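Local atomic coordinates of acyl-coenzyme A oxidase 3 (Yarrowia lipolytica, PDB entry 5YS9), a protein that oxidises short- to medium-chain and longer acyl-CoA substrates to (2E)-enoyl-CoA with FAD as cofactor, passing the electrons to oxygen to give hydrogen peroxide in peroxisomal beta-oxidation. Residues 44-49 with 312-317; 360-365 with 635-640; 53-58 with 108-113. All coordinates share one frame; numbering follows the deposited sequence.

Interaction 1. Residues 44-49 with 312-317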
loop_
_atom_site.group_PDB
_atom_site.type_symbol
_atom_site.label_atom_id
_atom_site.label_comp_id
_atom_site.label_asym_id
_atom_site.label_seq_id
_atom_site.Cartn_x
_atom_site.Cartn_y
_atom_site.Cartn_z
ATOM N N PHE A 44 -17.507 -4.043 -25.400
ATOM C CA PHE A 44 -16.295 -4.831 -25.352
ATOM C C PHE A 44 -15.904 -5.256 -23.915
ATOM O O PHE A 44 -15.543 -6.388 -23.701
ATOM C CB PHE A 44 -15.140 -4.096 -26.026
ATOM C CG PHE A 44 -13.836 -4.843 -25.942
ATOM C CD1 PHE A 44 -13.653 -6.000 -26.666
ATOM C CD2 PHE A 44 -12.829 -4.430 -25.074
ATOM C CE1 PHE A 44 -12.468 -6.701 -26.570
ATOM C CE2 PHE A 44 -11.644 -5.125 -24.982
ATOM C CZ PHE A 44 -11.464 -6.266 -25.734
ATOM N N LEU A 45 -15.955 -4.343 -22.945
ATOM C CA LEU A 45 -15.562 -4.680 -21.564
ATOM C C LEU A 45 -16.429 -5.745 -20.948
ATOM O O LEU A 45 -15.928 -6.600 -20.224
ATOM C CB LEU A 45 -15.555 -3.448 -20.670
ATOM C CG LEU A 45 -14.403 -2.506 -20.949
ATOM C CD1 LEU A 45 -14.654 -1.133 -20.354
ATOM C CD2 LEU A 45 -13.111 -3.095 -20.419
ATOM N N HIS A 46 -17.722 -5.700 -21.230
ATOM C CA HIS A 46 -18.663 -6.609 -20.585
ATOM C C HIS A 46 -19.222 -7.688 -21.527
ATOM O O HIS A 46 -20.195 -8.343 -21.172
ATOM C CB HIS A 46 -19.781 -5.783 -19.991
ATOM C CG HIS A 46 -19.324 -4.911 -18.883
ATOM N ND1 HIS A 46 -18.898 -5.425 -17.674
ATOM C CD2 HIS A 46 -19.199 -3.563 -18.796
ATOM C CE1 HIS A 46 -18.584 -4.427 -16.872
ATOM N NE2 HIS A 46 -18.733 -3.292 -17.536
ATOM N N GLY A 47 -18.622 -7.861 -22.713
ATOM C CA GLY A 47 -18.982 -8.947 -23.633
ATOM C C GLY A 47 -20.360 -8.870 -24.250
ATOM O O GLY A 47 -21.086 -9.829 -24.262
ATOM N N GLY A 48 -20.739 -7.700 -24.722
ATOM C CA GLY A 48 -21.929 -7.533 -25.513
ATOM C C GLY A 48 -23.044 -6.748 -24.867
ATOM O O GLY A 48 -22.991 -6.385 -23.678
ATOM N N GLU A 49 -24.063 -6.525 -25.689
ATOM C CA GLU A 49 -25.199 -5.687 -25.395
ATOM C C GLU A 49 -26.025 -6.229 -24.214
ATOM O O GLU A 49 -26.466 -5.468 -23.354
ATOM C CB GLU A 49 -26.068 -5.572 -26.678
ATOM C CG GLU A 49 -27.236 -4.569 -26.617
ATOM C CD GLU A 49 -28.180 -4.642 -27.824
ATOM O OE1 GLU A 49 -27.863 -5.342 -28.819
ATOM O OE2 GLU A 49 -29.254 -3.996 -27.771
ATOM N N ASP A 312 -13.145 -9.046 -9.875
ATOM C CA ASP A 312 -13.169 -8.075 -8.763
ATOM C C ASP A 312 -12.025 -7.071 -8.898
ATOM O O ASP A 312 -12.199 -5.907 -8.564
ATOM C CB ASP A 312 -13.032 -8.752 -7.366
ATOM C CG ASP A 312 -14.272 -9.538 -6.937
ATOM O OD1 ASP A 312 -15.327 -9.355 -7.565
ATOM O OD2 ASP A 312 -14.202 -10.367 -5.971
ATOM N N SER A 313 -10.847 -7.532 -9.329
ATOM C CA SER A 313 -9.705 -6.643 -9.467
ATOM C C SER A 313 -10.031 -5.563 -10.513
ATOM O O SER A 313 -9.661 -4.354 -10.364
ATOM C CB SER A 313 -8.418 -7.400 -9.801
ATOM O OG SER A 313 -8.042 -8.279 -8.744
ATOM N N PHE A 314 -10.744 -5.990 -11.547
ATOM C CA PHE A 314 -11.223 -5.055 -12.533
ATOM C C PHE A 314 -12.231 -4.078 -11.955
ATOM O O PHE A 314 -12.074 -2.848 -12.062
ATOM C CB PHE A 314 -11.848 -5.786 -13.732
ATOM C CG PHE A 314 -12.710 -4.899 -14.567
ATOM C CD1 PHE A 314 -12.134 -3.952 -15.380
ATOM C CD2 PHE A 314 -14.103 -4.963 -14.471
ATOM C CE1 PHE A 314 -12.914 -3.110 -16.154
ATOM C CE2 PHE A 314 -14.903 -4.110 -15.233
ATOM C CZ PHE A 314 -14.301 -3.188 -16.084
ATOM N N PHE A 315 -13.281 -4.649 -11.385
ATOM C CA PHE A 315 -14.360 -3.896 -10.828
ATOM C C PHE A 315 -13.952 -2.808 -9.832
ATOM O O PHE A 315 -14.554 -1.744 -9.837
ATOM C CB PHE A 315 -15.372 -4.846 -10.184
ATOM C CG PHE A 315 -16.281 -5.522 -11.176
ATOM C CD1 PHE A 315 -17.088 -4.762 -12.037
ATOM C CD2 PHE A 315 -16.335 -6.913 -11.267
ATOM C CE1 PHE A 315 -17.945 -5.386 -12.931
ATOM C CE2 PHE A 315 -17.176 -7.551 -12.178
ATOM C CZ PHE A 315 -17.981 -6.790 -13.004
ATOM N N VAL A 316 -12.950 -3.067 -8.987
ATOM C CA VAL A 316 -12.428 -2.054 -8.076
ATOM C C VAL A 316 -11.494 -1.087 -8.790
ATOM O O VAL A 316 -11.606 0.102 -8.599
ATOM C CB VAL A 316 -11.748 -2.665 -6.820
ATOM C CG1 VAL A 316 -11.147 -1.589 -5.890
ATOM C CG2 VAL A 316 -12.780 -3.431 -6.047
ATOM N N SER A 317 -10.550 -1.598 -9.561
ATOM C CA SER A 317 -9.555 -0.749 -10.188
ATOM C C SER A 317 -10.127 0.384 -11.047
ATOM O O SER A 317 -9.608 1.499 -10.991
ATOM C CB SER A 317 -8.583 -1.573 -11.038
ATOM O OG SER A 317 -7.756 -2.353 -10.211
#

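Interaction 2. Residues 360-365 with 635-640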
loop_
_atom_site.group_PDB
_atom_site.type_symbol
_atom_site.label_atom_id
_atom_site.label_comp_id
_atom_site.label_asym_id
_atom_site.label_seq_id
_atom_site.Cartn_x
_atom_site.Cartn_y
_atom_site.Cartn_z
ATOM N N ALA A 360 -4.618 0.814 -18.886
ATOM C CA ALA A 360 -4.473 -0.310 -19.779
ATOM C C ALA A 360 -4.512 -1.620 -19.008
ATOM O O ALA A 360 -5.147 -2.562 -19.421
ATOM C CB ALA A 360 -3.192 -0.177 -20.566
ATOM N N PHE A 361 -3.855 -1.647 -17.863
ATOM C CA PHE A 361 -3.802 -2.823 -17.026
ATOM C C PHE A 361 -5.182 -3.224 -16.547
ATOM O O PHE A 361 -5.490 -4.391 -16.482
ATOM C CB PHE A 361 -2.912 -2.542 -15.824
ATOM C CG PHE A 361 -2.130 -3.720 -15.355
ATOM C CD1 PHE A 361 -2.720 -4.947 -15.214
ATOM C CD2 PHE A 361 -0.804 -3.586 -15.036
ATOM C CE1 PHE A 361 -2.003 -6.020 -14.774
ATOM C CE2 PHE A 361 -0.078 -4.651 -14.589
ATOM C CZ PHE A 361 -0.675 -5.871 -14.466
ATOM N N THR A 362 -6.002 -2.258 -16.174
ATOM C CA THR A 362 -7.338 -2.580 -15.703
ATOM C C THR A 362 -8.223 -3.207 -16.770
ATOM O O THR A 362 -8.919 -4.146 -16.491
ATOM C CB THR A 362 -8.005 -1.473 -14.840
ATOM O OG1 THR A 362 -9.349 -1.250 -15.256
ATOM C CG2 THR A 362 -7.227 -0.201 -14.870
ATOM N N TYR A 363 -8.141 -2.723 -17.999
ATOM C CA TYR A 363 -8.874 -3.324 -19.103
ATOM C C TYR A 363 -8.404 -4.748 -19.303
ATOM O O TYR A 363 -9.195 -5.639 -19.551
ATOM C CB TYR A 363 -8.612 -2.564 -20.396
ATOM C CG TYR A 363 -9.582 -1.463 -20.731
ATOM C CD1 TYR A 363 -9.752 -0.381 -19.885
ATOM C CD2 TYR A 363 -10.307 -1.487 -21.907
ATOM C CE1 TYR A 363 -10.630 0.630 -20.193
ATOM C CE2 TYR A 363 -11.180 -0.477 -22.219
ATOM C CZ TYR A 363 -11.337 0.577 -21.360
ATOM O OH TYR A 363 -12.206 1.580 -21.673
ATOM N N ALA A 364 -7.096 -4.937 -19.200
ATOM C CA ALA A 364 -6.448 -6.223 -19.367
ATOM C C ALA A 364 -6.883 -7.235 -18.324
ATOM O O ALA A 364 -7.044 -8.408 -18.617
ATOM C CB ALA A 364 -4.944 -6.057 -19.343
ATOM N N MET A 365 -7.043 -6.782 -17.095
ATOM C CA MET A 365 -7.557 -7.637 -16.056
ATOM C C MET A 365 -8.906 -8.198 -16.489
ATOM O O MET A 365 -9.103 -9.402 -16.468
ATOM C CB MET A 365 -7.700 -6.908 -14.743
ATOM C CG MET A 365 -6.414 -6.764 -13.938
ATOM S SD MET A 365 -6.626 -5.425 -12.750
ATOM C CE MET A 365 -5.216 -5.810 -11.805
ATOM N N ASP A 635 -15.019 6.855 -19.251
ATOM C CA ASP A 635 -16.491 6.905 -19.325
ATOM C C ASP A 635 -17.058 5.597 -19.777
ATOM O O ASP A 635 -18.205 5.323 -19.417
ATOM C CB ASP A 635 -17.018 7.990 -20.267
ATOM C CG ASP A 635 -16.905 9.396 -19.684
ATOM O OD1 ASP A 635 -16.698 9.587 -18.449
ATOM O OD2 ASP A 635 -17.034 10.326 -20.489
ATOM N N ALA A 636 -16.274 4.801 -20.541
ATOM C CA ALA A 636 -16.704 3.448 -20.955
ATOM C C ALA A 636 -17.070 2.468 -19.821
ATOM O O ALA A 636 -17.908 1.540 -20.045
ATOM C CB ALA A 636 -15.689 2.806 -21.876
ATOM N N PHE A 637 -16.495 2.674 -18.622
ATOM C CA PHE A 637 -16.854 1.845 -17.450
ATOM C C PHE A 637 -18.302 2.056 -16.990
ATOM O O PHE A 637 -18.857 1.199 -16.339
ATOM C CB PHE A 637 -15.960 2.126 -16.279
ATOM C CG PHE A 637 -14.494 1.926 -16.541
ATOM C CD1 PHE A 637 -13.994 0.695 -16.968
ATOM C CD2 PHE A 637 -13.586 2.946 -16.252
ATOM C CE1 PHE A 637 -12.608 0.523 -17.156
ATOM C CE2 PHE A 637 -12.206 2.774 -16.419
ATOM C CZ PHE A 637 -11.715 1.568 -16.886
ATOM N N GLY A 638 -18.903 3.203 -17.304
ATOM C CA GLY A 638 -20.307 3.473 -16.980
ATOM C C GLY A 638 -20.631 3.581 -15.498
ATOM O O GLY A 638 -21.678 3.143 -15.052
ATOM N N LEU A 639 -19.730 4.167 -14.739
ATOM C CA LEU A 639 -19.908 4.312 -13.307
ATOM C C LEU A 639 -20.631 5.616 -13.032
ATOM O O LEU A 639 -20.186 6.648 -13.469
ATOM C CB LEU A 639 -18.545 4.326 -12.610
ATOM C CG LEU A 639 -17.695 3.037 -12.735
ATOM C CD1 LEU A 639 -16.318 3.238 -12.162
ATOM C CD2 LEU A 639 -18.402 1.848 -12.077
ATOM N N SER A 640 -21.736 5.562 -12.298
ATOM C CA SER A 640 -22.388 6.761 -11.818
ATOM C C SER A 640 -21.597 7.318 -10.629
ATOM O O SER A 640 -20.700 6.655 -10.064
ATOM C CB SER A 640 -23.834 6.477 -11.393
ATOM O OG SER A 640 -23.859 5.585 -10.284
#

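Interaction 3. Residues 53-58 with 108-113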
loop_
_atom_site.group_PDB
_atom_site.type_symbol
_atom_site.label_atom_id
_atom_site.label_comp_id
_atom_site.label_asym_id
_atom_site.label_seq_id
_atom_site.Cartn_x
_atom_site.Cartn_y
_atom_site.Cartn_z
ATOM N N THR A 53 -26.798 -4.334 -20.587
ATOM C CA THR A 53 -28.110 -3.955 -20.047
ATOM C C THR A 53 -28.300 -4.575 -18.664
ATOM O O THR A 53 -28.863 -3.939 -17.767
ATOM C CB THR A 53 -29.287 -4.419 -20.915
ATOM O OG1 THR A 53 -29.201 -5.836 -21.034
ATOM C CG2 THR A 53 -29.279 -3.731 -22.298
ATOM N N MET A 54 -27.832 -5.803 -18.488
ATOM C CA MET A 54 -27.973 -6.461 -17.197
ATOM C C MET A 54 -27.208 -5.692 -16.087
ATOM O O MET A 54 -27.747 -5.395 -15.016
ATOM C CB MET A 54 -27.479 -7.906 -17.251
ATOM C CG MET A 54 -27.808 -8.644 -15.975
ATOM S SD MET A 54 -26.901 -10.188 -15.804
ATOM C CE MET A 54 -28.153 -11.392 -16.196
ATOM N N ILE A 55 -25.953 -5.387 -16.363
ATOM C CA ILE A 55 -25.128 -4.628 -15.466
ATOM C C ILE A 55 -25.742 -3.262 -15.194
ATOM O O ILE A 55 -25.672 -2.765 -14.088
ATOM C CB ILE A 55 -23.728 -4.503 -16.079
ATOM C CG1 ILE A 55 -23.010 -5.831 -15.878
ATOM C CG2 ILE A 55 -22.910 -3.340 -15.497
ATOM C CD1 ILE A 55 -21.723 -5.919 -16.645
ATOM N N GLU A 56 -26.309 -2.642 -16.202
ATOM C CA GLU A 56 -26.930 -1.361 -16.000
ATOM C C GLU A 56 -28.108 -1.491 -15.063
ATOM O O GLU A 56 -28.329 -0.653 -14.221
ATOM C CB GLU A 56 -27.348 -0.771 -17.329
ATOM C CG GLU A 56 -26.258 0.059 -17.960
ATOM C CD GLU A 56 -26.479 0.311 -19.427
ATOM O OE1 GLU A 56 -27.553 -0.042 -19.940
ATOM O OE2 GLU A 56 -25.570 0.864 -20.061
ATOM N N ARG A 57 -28.864 -2.559 -15.234
ATOM C CA ARG A 57 -30.010 -2.827 -14.406
ATOM C C ARG A 57 -29.613 -3.038 -12.963
ATOM O O ARG A 57 -30.204 -2.468 -12.068
ATOM C CB ARG A 57 -30.649 -4.114 -14.903
ATOM C CG ARG A 57 -32.137 -4.052 -15.138
ATOM C CD ARG A 57 -32.832 -5.308 -14.636
ATOM N NE ARG A 57 -32.110 -6.532 -14.963
ATOM C CZ ARG A 57 -31.901 -7.530 -14.114
ATOM N NH1 ARG A 57 -32.358 -7.467 -12.876
ATOM N NH2 ARG A 57 -31.232 -8.594 -14.512
ATOM N N LEU A 58 -28.611 -3.877 -12.756
ATOM C CA LEU A 58 -28.121 -4.176 -11.429
ATOM C C LEU A 58 -27.529 -2.973 -10.717
ATOM O O LEU A 58 -27.768 -2.779 -9.543
ATOM C CB LEU A 58 -27.082 -5.283 -11.502
ATOM C CG LEU A 58 -27.563 -6.670 -11.904
ATOM C CD1 LEU A 58 -26.394 -7.616 -12.027
ATOM C CD2 LEU A 58 -28.577 -7.203 -10.923
ATOM N N SER A 108 -23.487 -8.957 -6.340
ATOM C CA SER A 108 -22.576 -8.892 -5.226
ATOM C C SER A 108 -21.171 -8.328 -5.608
ATOM O O SER A 108 -20.509 -7.749 -4.773
ATOM C CB SER A 108 -22.543 -10.213 -4.449
ATOM O OG SER A 108 -21.643 -11.109 -5.011
ATOM N N GLN A 109 -20.758 -8.411 -6.858
ATOM C CA GLN A 109 -19.451 -7.878 -7.282
ATOM C C GLN A 109 -19.528 -6.362 -7.575
ATOM O O GLN A 109 -18.635 -5.571 -7.251
ATOM C CB GLN A 109 -18.987 -8.565 -8.571
ATOM C CG GLN A 109 -18.428 -9.975 -8.493
ATOM C CD GLN A 109 -18.003 -10.478 -9.893
ATOM O OE1 GLN A 109 -18.832 -10.544 -10.835
ATOM N NE2 GLN A 109 -16.726 -10.809 -10.041
ATOM N N LEU A 110 -20.589 -5.977 -8.253
ATOM C CA LEU A 110 -20.897 -4.572 -8.447
ATOM C C LEU A 110 -20.986 -3.803 -7.100
ATOM O O LEU A 110 -20.497 -2.689 -6.999
ATOM C CB LEU A 110 -22.196 -4.409 -9.243
ATOM C CG LEU A 110 -22.146 -4.922 -10.697
ATOM C CD1 LEU A 110 -23.562 -5.077 -11.207
ATOM C CD2 LEU A 110 -21.332 -3.988 -11.584
ATOM N N HIS A 111 -21.613 -4.416 -6.108
ATOM C CA HIS A 111 -21.813 -3.809 -4.810
ATOM C C HIS A 111 -20.492 -3.687 -4.074
ATOM O O HIS A 111 -20.361 -2.804 -3.228
ATOM C CB HIS A 111 -22.771 -4.672 -3.977
ATOM C CG HIS A 111 -23.209 -4.040 -2.692
ATOM N ND1 HIS A 111 -23.403 -4.762 -1.536
ATOM C CD2 HIS A 111 -23.485 -2.751 -2.381
ATOM C CE1 HIS A 111 -23.816 -3.947 -0.580
ATOM N NE2 HIS A 111 -23.861 -2.721 -1.065
ATOM N N GLY A 112 -19.560 -4.608 -4.384
ATOM C CA GLY A 112 -18.206 -4.624 -3.857
ATOM C C GLY A 112 -17.327 -3.492 -4.352
ATOM O O GLY A 112 -16.273 -3.251 -3.806
ATOM N N ILE A 113 -17.750 -2.802 -5.394
ATOM C CA ILE A 113 -17.087 -1.574 -5.836
ATOM C C ILE A 113 -17.126 -0.465 -4.768
ATOM O O ILE A 113 -16.199 0.315 -4.659
ATOM C CB ILE A 113 -17.711 -1.041 -7.133
ATOM C CG1 ILE A 113 -17.619 -2.118 -8.229
ATOM C CG2 ILE A 113 -17.004 0.229 -7.616
ATOM C CD1 ILE A 113 -18.441 -1.835 -9.489
#

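Interaction 1. Residues 44-49 with 312-317
The Schellman motif that closes helix 38-46 at Gly47 sits next to a contact in which Leu45 and His46 meet Phe314 and Phe315 of helix 300-330. This is a joint of the acyl-CoA oxidase fold. It brings the N-terminal helical region against the C-alpha1 domain. All four touching residues are buried. The contact is apolar and aromatic in character. Leu45 and His46 carry this side of it; Gly47 follows with positive phi.

The imidazole of His46 carries the larger share on its side. Its CE1 lies 4.0 Å from Phe314 CE2 and 4.1 Å from Phe315 CE1, so one ring carbon serves both phenyl rings. Phe315 CE1 comes to the edge of the imidazole, near its plane. Phe314 approaches it obliquely, and the two side chains cross at about a right angle. Leu45 points toward helix 300-330 and reaches the other end of the Phe314 rim, where its CD2 is 4.3 Å from Phe314 CE1. Leu45 also touches Tyr363 and Phe637.

The two phenylalanines reach this spot by different torsions. Phe314 places CG anti to its backbone N (chi1 163°). In Phe315 the CG is instead anti to the carbonyl carbon (chi1 -78°). The two rings are neighbours on the helix, with Phe314 CD2 3.8 Å above one face of Phe315, offset toward its rim.

The carbonyl O of Leu45 accepts a bond from Lys366 NZ, and Asp312 OD2 forms a salt bridge with Arg119. Within helix 300-330, Ser313 O accepts from both Ser317 N and Ser317 OG, which reach it from opposite faces of its carbonyl plane, the hydroxyl at 2.8 Å.

Interaction 2. Residues 360-365 with 635-640
The rings of Tyr363 and Phe637 meet obliquely, with their planes at 57° and their centroids 5.5 Å apart. The far end of the phenyl does the touching. Phe637 CE1 and CZ each lie 3.6 Å from Tyr363 CE1. The phenyl also has Thr362 beside it, obliquely, with OG1 4.0 Å from Phe637 CZ. Phe637 carries CG anti to its carbonyl carbon (chi1 -57°), which sends the ring in from the loop to helix 349-385.

The phenol end of Tyr363 runs past Ala636, whose CB is 3.7 Å from Tyr363 OH. That hydroxyl is hydrogen-bonded to the backbone O of Tyr633, so the tyrosine holds the end of helix 630-635 as well as packing on the loop. Replacing Tyr363 by an alanine would remove the ring and hydroxyl, and would probably leave Tyr633 O without this partner and Phe637 CE1 and CZ without their neighbour on that side. Leu585 and Phe566, from two further helices, also pack on Tyr363.

Asp635 to Gly638 form a type I beta turn, with Gly638 N bonded to Asp635 O and Gly638 at positive phi. The arrangement is thus a helix-terminating turn whose aromatic residue plugs into the C-alpha1 helices.

Interaction 3. Residues 53-58 with 108-113
Apolar contacts make up nearly the whole of the meeting between Leu110 and the pair Ile55 and Leu58. Leu110 is the centre and points toward helix 49-63. Its CD1 lies mainly against Leu58, 3.5 Å from Leu58 CB and 3.9 Å from Leu58 CD1, and is also near the carbonyl O of Ile55. CD2 faces Ile55, where it is 4.3 Å from Ile55 CG2. The Leu58 and Leu110 side chains cross at about a right angle. The CG of Leu110 is anti to its carbonyl carbon (chi1 -65°), and this directs the methyls at helix 49-63. Leu110 also touches Met59 and Leu62. With Ile55 and Leu58 these residues make the i, i+3, i+4, i+7 set of one helix face, so Leu110 sits as a knob in a four-residue hole.

Backbone bonds keep the two sides in shape. Arg57 N and Leu58 N are bonded to Thr53 O and Met54 O in regular helical turns. The other segment is less regular at its end. Gly112 N makes only weak bonds, to Ser108 O and Gln109 O, while Ile113 N bonds to Leu110 O at 3.2 Å.

Charged contacts lie outside the apolar patch. Arg57 NH2 forms a salt bridge with Glu103 of helix 101-111, a second tie between the same two helices.

Both helices belong to the N-terminal acyl-CoA oxidase region. Leu58 packs further on Leu106 and Arg107, one turn back along helix 101-111. Elsewhere on that helix, Ser108 and Gln109 touch Arg119 of helix 116-136, while Gln109 and Leu110 also touch Phe315 of helix 300-330.

All three contacts are buried and lie in the helical part of the chain. Interactions 1 and 2 share a core: Phe314 meets Thr362 and Phe637, and Leu45 meets Tyr363, so helices 300-330 and 349-385 pack on one continuous aromatic cluster. Interaction 3 is essentially aliphatic and joins two helices of the N-terminal region. The other two each join different regions of the sequence. Interactions 1 and 3 also touch, through a probable hydrogen bond from Gln109 to Asp312 and packing of Ile113 on Phe315. Interactions 2 and 3 do not touch, with nearest atoms about 5 Å apart. Interaction 1 therefore lies between them.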